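Local structure of carboxynorspermidine decarboxylase (Campylobacter jejuni subsp. jejuni 81116, 3N29) at residues Y47-D52 against D374-T379; F79-A84 against Q404-F409. The protein catalyses the decarboxylation of carboxynorspermidine to norspermidine, a polyamine, with pyridoxal-5'-phosphate as its cofactor. One frame throughout, in Å; residues are numbered along the deposited sequence.

Contact 1 of 2, residues Y47-D52 against D374-T379; sequences YILEED and DQIHYT. With NSD (N-(3-aminopropyl)propane-1,3-diamine), chain D; PLP (pyridoxal-5'-phosphate), chain C.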
loop_
_atom_site.group_PDB
_atom_site.type_symbol
_atom_site.label_atom_id
_atom_site.label_comp_id
_atom_site.label_asym_id
_atom_site.label_seq_id
_atom_site.Cartn_x
_atom_site.Cartn_y
_atom_site.Cartn_z
ATOM N N TYR A 47 7.844 -7.497 -12.464
ATOM C CA TYR A 47 9.084 -7.188 -11.793
ATOM C C TYR A 47 10.096 -8.281 -12.240
ATOM O O TYR A 47 9.764 -9.471 -12.116
ATOM C CB TYR A 47 8.973 -7.292 -10.274
ATOM C CG TYR A 47 7.952 -6.378 -9.567
ATOM C CD1 TYR A 47 8.299 -5.122 -9.173
ATOM C CD2 TYR A 47 6.642 -6.799 -9.340
ATOM C CE1 TYR A 47 7.394 -4.304 -8.535
ATOM C CE2 TYR A 47 5.743 -5.985 -8.682
ATOM C CZ TYR A 47 6.103 -4.711 -8.329
ATOM O OH TYR A 47 5.200 -3.895 -7.603
ATOM N N ILE A 48 11.273 -7.892 -12.688
ATOM C CA ILE A 48 12.256 -8.836 -13.186
ATOM C C ILE A 48 13.562 -8.741 -12.408
ATOM O O ILE A 48 14.275 -7.733 -12.430
ATOM C CB ILE A 48 12.460 -8.670 -14.695
ATOM C CG1 ILE A 48 11.129 -8.707 -15.432
ATOM C CG2 ILE A 48 13.420 -9.817 -15.208
ATOM C CD1 ILE A 48 11.286 -8.546 -16.964
ATOM N N LEU A 49 13.790 -9.718 -11.585
ATOM C CA LEU A 49 15.054 -9.792 -10.814
ATOM C C LEU A 49 16.129 -10.430 -11.657
ATOM O O LEU A 49 15.849 -11.418 -12.352
ATOM C CB LEU A 49 14.831 -10.582 -9.568
ATOM C CG LEU A 49 16.050 -10.978 -8.704
ATOM C CD1 LEU A 49 16.508 -9.827 -7.968
ATOM C CD2 LEU A 49 15.597 -11.942 -7.668
ATOM N N GLU A 50 17.342 -9.890 -11.578
ATOM C CA GLU A 50 18.450 -10.356 -12.396
ATOM C C GLU A 50 19.389 -11.137 -11.500
ATOM O O GLU A 50 19.940 -10.592 -10.570
ATOM C CB GLU A 50 19.116 -9.213 -13.118
ATOM C CG GLU A 50 18.176 -8.500 -14.088
ATOM C CD GLU A 50 18.752 -7.204 -14.635
ATOM O OE1 GLU A 50 19.885 -7.225 -15.189
ATOM O OE2 GLU A 50 18.091 -6.160 -14.509
ATOM N N GLU A 51 19.480 -12.441 -11.753
ATOM C CA GLU A 51 20.309 -13.315 -10.933
ATOM C C GLU A 51 21.735 -12.816 -10.807
ATOM O O GLU A 51 22.295 -12.805 -9.707
ATOM C CB GLU A 51 20.224 -14.780 -11.412
ATOM C CG GLU A 51 21.136 -15.695 -10.655
ATOM C CD GLU A 51 20.978 -17.167 -11.063
ATOM O OE1 GLU A 51 20.147 -17.491 -11.939
ATOM O OE2 GLU A 51 21.715 -17.973 -10.479
ATOM N N ASP A 52 22.349 -12.436 -11.927
ATOM C CA ASP A 52 23.722 -11.981 -11.930
ATOM C C ASP A 52 23.956 -10.797 -10.964
ATOM O O ASP A 52 24.989 -10.723 -10.305
ATOM C CB ASP A 52 24.232 -11.591 -13.339
ATOM C CG ASP A 52 24.470 -12.827 -14.281
ATOM O OD1 ASP A 52 24.720 -13.953 -13.779
ATOM O OD2 ASP A 52 24.332 -12.657 -15.523
ATOM N N ASP A 374 15.449 -0.352 -10.504
ATOM C CA ASP A 374 15.671 -0.626 -9.075
ATOM C C ASP A 374 14.401 -0.730 -8.311
ATOM O O ASP A 374 14.130 0.050 -7.366
ATOM C CB ASP A 374 16.591 0.418 -8.446
ATOM C CG ASP A 374 17.041 0.030 -7.050
ATOM O OD1 ASP A 374 17.077 -1.210 -6.757
ATOM O OD2 ASP A 374 17.416 0.973 -6.271
ATOM N N GLN A 375 13.591 -1.694 -8.705
ATOM C CA GLN A 375 12.275 -1.875 -8.165
ATOM C C GLN A 375 11.992 -3.255 -7.546
ATOM O O GLN A 375 10.834 -3.692 -7.533
ATOM C CB GLN A 375 11.229 -1.533 -9.224
ATOM C CG GLN A 375 11.239 -0.047 -9.692
ATOM C CD GLN A 375 10.917 0.910 -8.629
ATOM O OE1 GLN A 375 11.443 2.038 -8.593
ATOM N NE2 GLN A 375 10.171 0.468 -7.692
ATOM N N ILE A 376 12.993 -3.907 -7.010
ATOM C CA ILE A 376 12.771 -5.188 -6.371
ATOM C C ILE A 376 12.672 -5.076 -4.855
ATOM O O ILE A 376 12.013 -5.900 -4.254
ATOM C CB ILE A 376 13.824 -6.307 -6.771
ATOM C CG1 ILE A 376 13.978 -6.347 -8.281
ATOM C CG2 ILE A 376 13.349 -7.655 -6.222
ATOM C CD1 ILE A 376 12.722 -6.803 -9.091
ATOM N N HIS A 377 13.308 -4.071 -4.235
ATOM C CA HIS A 377 13.303 -3.950 -2.736
ATOM C C HIS A 377 12.256 -2.923 -2.330
ATOM O O HIS A 377 12.043 -1.966 -3.078
ATOM C CB HIS A 377 14.699 -3.574 -2.238
ATOM C CG HIS A 377 15.175 -2.212 -2.675
ATOM N ND1 HIS A 377 15.903 -1.990 -3.818
ATOM C CD2 HIS A 377 15.053 -1.000 -2.071
ATOM C CE1 HIS A 377 16.205 -0.701 -3.907
ATOM N NE2 HIS A 377 15.655 -0.077 -2.878
ATOM N N TYR A 378 11.481 -3.204 -1.270
ATOM C CA TYR A 378 10.427 -2.287 -0.734
ATOM C C TYR A 378 9.420 -1.944 -1.815
ATOM O O TYR A 378 8.941 -0.799 -1.923
ATOM C CB TYR A 378 11.074 -1.017 -0.098
ATOM C CG TYR A 378 11.838 -1.375 1.164
ATOM C CD1 TYR A 378 11.163 -1.528 2.387
ATOM C CD2 TYR A 378 13.198 -1.589 1.155
ATOM C CE1 TYR A 378 11.780 -1.833 3.509
ATOM C CE2 TYR A 378 13.873 -1.962 2.310
ATOM C CZ TYR A 378 13.146 -2.088 3.493
ATOM O OH TYR A 378 13.780 -2.401 4.627
ATOM N N THR A 379 9.114 -2.944 -2.658
ATOM C CA THR A 379 8.111 -2.764 -3.691
ATOM C C THR A 379 7.089 -3.898 -3.591
ATOM O O THR A 379 5.978 -3.756 -3.063
ATOM C CB THR A 379 8.726 -2.788 -5.131
ATOM O OG1 THR A 379 9.699 -3.886 -5.234
ATOM C CG2 THR A 379 9.380 -1.422 -5.431
HETATM C C1 NSD D . 14.663 0.616 4.310
HETATM N N1 NSD D . 15.936 0.937 3.731
HETATM C C2 NSD D . 14.216 1.610 5.327
HETATM N N2 NSD D . 11.993 0.989 5.947
HETATM C C3 NSD D . 13.214 1.064 6.282
HETATM N N3 NSD D . 9.390 0.950 2.423
HETATM C C4 NSD D . 11.488 1.358 4.846
HETATM C C5 NSD D . 10.009 1.131 4.707
HETATM C C6 NSD D . 9.444 1.864 3.517
HETATM N N1 PLP C . 16.420 -5.176 11.005
HETATM C C2 PLP C . 15.318 -4.546 11.512
HETATM C C2A PLP C . 14.926 -4.757 12.952
HETATM C C3 PLP C . 14.537 -3.736 10.630
HETATM O O3 PLP C . 13.397 -3.094 11.118
HETATM C C4 PLP C . 14.905 -3.581 9.280
HETATM C C4A PLP C . 14.032 -2.747 8.351
HETATM C C5 PLP C . 16.073 -4.197 8.805
HETATM C C6 PLP C . 16.809 -4.995 9.707
HETATM C C5A PLP C . 16.525 -4.056 7.370
HETATM O O4P PLP C . 16.652 -2.708 6.994
HETATM P P PLP C . 17.199 -2.279 5.579
HETATM O O1P PLP C . 16.339 -2.992 4.551
HETATM O O2P PLP C . 18.664 -2.767 5.474
HETATM O O3P PLP C . 17.193 -0.820 5.510
#

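Contact 2 of 2, residues F79-A84 against Q404-F409; sequences FAFSGA and QMIREF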
loop_
_atom_site.group_PDB
_atom_site.type_symbol
_atom_site.label_atom_id
_atom_site.label_comp_id
_atom_site.label_asym_id
_atom_site.label_seq_id
_atom_site.Cartn_x
_atom_site.Cartn_y
_atom_site.Cartn_z
ATOM N N PHE A 79 13.073 -7.344 1.210
ATOM C CA PHE A 79 13.379 -8.202 0.079
ATOM C C PHE A 79 13.036 -9.631 0.456
ATOM O O PHE A 79 13.642 -10.164 1.381
ATOM C CB PHE A 79 14.863 -8.101 -0.291
ATOM C CG PHE A 79 15.286 -8.921 -1.464
ATOM C CD1 PHE A 79 15.173 -8.438 -2.747
ATOM C CD2 PHE A 79 15.802 -10.204 -1.301
ATOM C CE1 PHE A 79 15.615 -9.196 -3.830
ATOM C CE2 PHE A 79 16.199 -10.990 -2.415
ATOM C CZ PHE A 79 16.106 -10.467 -3.667
ATOM N N ALA A 80 12.024 -10.197 -0.226
ATOM C CA ALA A 80 11.565 -11.520 0.121
ATOM C C ALA A 80 11.289 -12.303 -1.147
ATOM O O ALA A 80 10.333 -13.068 -1.198
ATOM C CB ALA A 80 10.321 -11.407 1.002
ATOM N N PHE A 81 12.069 -12.082 -2.200
ATOM C CA PHE A 81 11.701 -12.615 -3.552
ATOM C C PHE A 81 11.796 -14.144 -3.528
ATOM O O PHE A 81 12.877 -14.689 -3.443
ATOM C CB PHE A 81 12.648 -12.034 -4.575
ATOM C CG PHE A 81 12.180 -12.142 -6.008
ATOM C CD1 PHE A 81 11.495 -11.116 -6.606
ATOM C CD2 PHE A 81 12.474 -13.265 -6.767
ATOM C CE1 PHE A 81 11.092 -11.211 -7.954
ATOM C CE2 PHE A 81 12.084 -13.346 -8.072
ATOM C CZ PHE A 81 11.378 -12.303 -8.653
ATOM N N SER A 82 10.651 -14.824 -3.610
ATOM C CA SER A 82 10.582 -16.233 -3.236
ATOM C C SER A 82 11.515 -17.018 -4.158
ATOM O O SER A 82 12.264 -17.899 -3.716
ATOM C CB SER A 82 9.137 -16.696 -3.350
ATOM O OG SER A 82 8.721 -16.568 -4.685
ATOM N N GLY A 83 11.547 -16.624 -5.427
ATOM C CA GLY A 83 12.392 -17.274 -6.410
ATOM C C GLY A 83 13.868 -17.137 -6.237
ATOM O O GLY A 83 14.641 -17.773 -6.954
ATOM N N ALA A 84 14.280 -16.308 -5.302
ATOM C CA ALA A 84 15.688 -15.982 -5.108
ATOM C C ALA A 84 16.173 -16.447 -3.743
ATOM O O ALA A 84 17.319 -16.270 -3.421
ATOM C CB ALA A 84 15.847 -14.495 -5.174
ATOM N N GLN A 404 12.540 -16.690 -16.451
ATOM C CA GLN A 404 11.666 -17.664 -15.809
ATOM C C GLN A 404 10.481 -16.946 -15.086
ATOM O O GLN A 404 10.695 -15.905 -14.467
ATOM C CB GLN A 404 12.455 -18.411 -14.767
ATOM C CG GLN A 404 13.607 -19.289 -15.332
ATOM C CD GLN A 404 14.186 -20.207 -14.271
ATOM O OE1 GLN A 404 13.443 -20.905 -13.588
ATOM N NE2 GLN A 404 15.527 -20.248 -14.167
ATOM N N MET A 405 9.282 -17.498 -15.190
ATOM C CA MET A 405 8.118 -17.006 -14.426
ATOM C C MET A 405 8.177 -17.629 -13.010
ATOM O O MET A 405 8.127 -18.868 -12.849
ATOM C CB MET A 405 6.821 -17.435 -15.116
ATOM C CG MET A 405 5.538 -16.861 -14.490
ATOM S SD MET A 405 5.353 -15.076 -14.735
ATOM C CE MET A 405 4.767 -15.005 -16.335
ATOM N N ILE A 406 8.314 -16.770 -12.001
ATOM C CA ILE A 406 8.283 -17.160 -10.568
ATOM C C ILE A 406 6.853 -17.166 -10.005
ATOM O O ILE A 406 6.397 -18.176 -9.445
ATOM C CB ILE A 406 9.261 -16.309 -9.715
ATOM C CG1 ILE A 406 10.687 -16.350 -10.319
ATOM C CG2 ILE A 406 9.249 -16.791 -8.259
ATOM C CD1 ILE A 406 11.352 -17.837 -10.412
ATOM N N ARG A 407 6.114 -16.064 -10.217
ATOM C CA ARG A 407 4.711 -15.972 -9.819
ATOM C C ARG A 407 3.937 -15.247 -10.839
ATOM O O ARG A 407 4.319 -14.142 -11.259
ATOM C CB ARG A 407 4.548 -15.184 -8.545
ATOM C CG ARG A 407 5.231 -15.856 -7.363
ATOM C CD ARG A 407 4.324 -16.093 -6.242
ATOM N NE ARG A 407 5.025 -16.512 -5.039
ATOM C CZ ARG A 407 5.058 -17.756 -4.571
ATOM N NH1 ARG A 407 4.462 -18.743 -5.217
ATOM N NH2 ARG A 407 5.706 -18.013 -3.457
ATOM N N GLU A 408 2.873 -15.897 -11.317
ATOM C CA GLU A 408 1.941 -15.268 -12.250
ATOM C C GLU A 408 0.619 -15.100 -11.485
ATOM O O GLU A 408 0.030 -16.075 -10.995
ATOM C CB GLU A 408 1.712 -16.123 -13.477
ATOM C CG GLU A 408 0.847 -15.432 -14.538
ATOM C CD GLU A 408 0.644 -16.255 -15.801
ATOM O OE1 GLU A 408 1.046 -17.416 -15.855
ATOM O OE2 GLU A 408 0.043 -15.727 -16.734
ATOM N N PHE A 409 0.163 -13.877 -11.376
ATOM C CA PHE A 409 -0.982 -13.622 -10.561
ATOM C C PHE A 409 -2.288 -13.758 -11.312
ATOM O O PHE A 409 -2.294 -13.868 -12.518
ATOM C CB PHE A 409 -0.797 -12.260 -9.861
ATOM C CG PHE A 409 0.420 -12.242 -8.987
ATOM C CD1 PHE A 409 0.447 -12.934 -7.805
ATOM C CD2 PHE A 409 1.521 -11.558 -9.346
ATOM C CE1 PHE A 409 1.559 -12.980 -7.015
ATOM C CE2 PHE A 409 2.633 -11.532 -8.526
ATOM C CZ PHE A 409 2.657 -12.265 -7.369
#

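Contact 1 of 2, residues Y47-D52 against D374-T379
Leu49 and Ile376 mark the nearest approach of the two backbones, their CA atoms 6.8 Å apart, where the end of strand 46-50 passes an irregular loop without backbone pairing. Ile376 carries the contact. Its CG1 branch stands anti to the carbonyl carbon and points to the strand, where Ile376 CD1 lies 3.8 Å from Ile48 O and 4.0 Å from Tyr47 CB. The other branch turns to Leu49, with Ile376 CG2 4.2 Å from Leu49 CD1. A beta-branched residue suits this place, since it spreads two apolar arms, the CG2 methyl and the CG1-CD1 ethyl, against the strand.

With CG anti to its carbonyl carbon (chi1 -60°), Tyr47 runs alongside the loop, its side chain and that of Thr379 passing in opposite directions. One flank of the ring meets the loop obliquely: Tyr47 CD1 is 3.3 Å from Gln375 O, and Tyr47 CE1 is 4.0 Å from Thr379 CB. Being long and flat, the tyrosine packs with its carbons while its hydroxyl travels on to hydrogen bonds with His305 O and Asn383 ND2. Thr379 draws the loop together, Thr379 OG1 donating to Gln375 O at 2.6 Å; the donor stands well above the carbonyl plane (56° out of it), away from the lone pairs.

Beyond the packed side of the loop, Tyr378 belongs to the active site. Tyr378 OH donates to O1P of pyridoxal-5'-phosphate at 2.6 Å, the phosphate oxygen lying at the ring edge, and norspermidine runs along the ring, its N3 coming obliquely toward CD1. The same ring touches Glu272 of helix 272-275 and Phe386 of the second subunit.

Strand 46-50 runs between antiparallel strand 279-290 and parallel strand 393-397 in the mixed sheet. Tyr47 touches Leu281 and Leu394, Leu49 rests on Leu396, and just beyond Glu50, the N-cap residue, the chain enters helix 51-68.

Contact 2 of 2, residues F79-A84 against Q404-F409
Ile406 and Arg407, the two residues of a classic beta bulge opposite Leu394 of strand 393-397, meet Ser82 and Gly83 in the loop that follows strand 71-75 of the beta/alpha barrel. The contact thus joins barrel domain to sheet domain.

The van der Waals part centres on Ile406. Ile406 CG1 approaches Phe81 CE2 obliquely at 4.0 Å, while Ile406 CG2 lies 3.7 Å from Gly83 N and 3.6 Å from Ser82 OG. With no side chain in the way, Gly83 lets the branched isoleucine come right up to the backbone. Phe81, broad and apolar, is otherwise buried against Leu49, Ile376 and Ile380.

Backbone bonding shapes the loop: Ala84 N donates to Phe81 O at 2.8 Å, closing a tight turn that presents Ser82 and Gly83 to the bulge. Ser82 also uses its backbone for hydrogen bonds to the second subunit, whose Ser415 packs on Arg407.

The polar side chains meet loosely. Ser82 is small enough to lie against both Ile406 and Arg407. Arg407 bends at chi2 (-125°) and leads its guanidinium past that serine; Arg407 NH2 is 3.6 Å from Ser82 OG, and Arg407 NH2 hydrogen-bonds to Tyr109 OH of helix 100-109.

The two contacts form one continuous apolar cluster, their centres about 10 Å apart. Leu49 of contact 1 touches both Phe81 and Ala84 of contact 2, Leu49 CD2 lying 3.5 Å from Phe81 CD2, and Ile376 CG2 comes within 3.6 Å of Phe79 CE1. Strand 393-397 also links them through the sheet, pairing with strand 46-50 of contact 1 and strand 403-405 of contact 2. The loop 374-379 of contact 1 carries Tyr378 into the active site. Contact 2 stands further back, the Phe81 side chain about 13 Å from pyridoxal-5'-phosphate at the nearest atoms, yet its segment 79-84 follows closely on Lys77, another residue of the cofactor pocket.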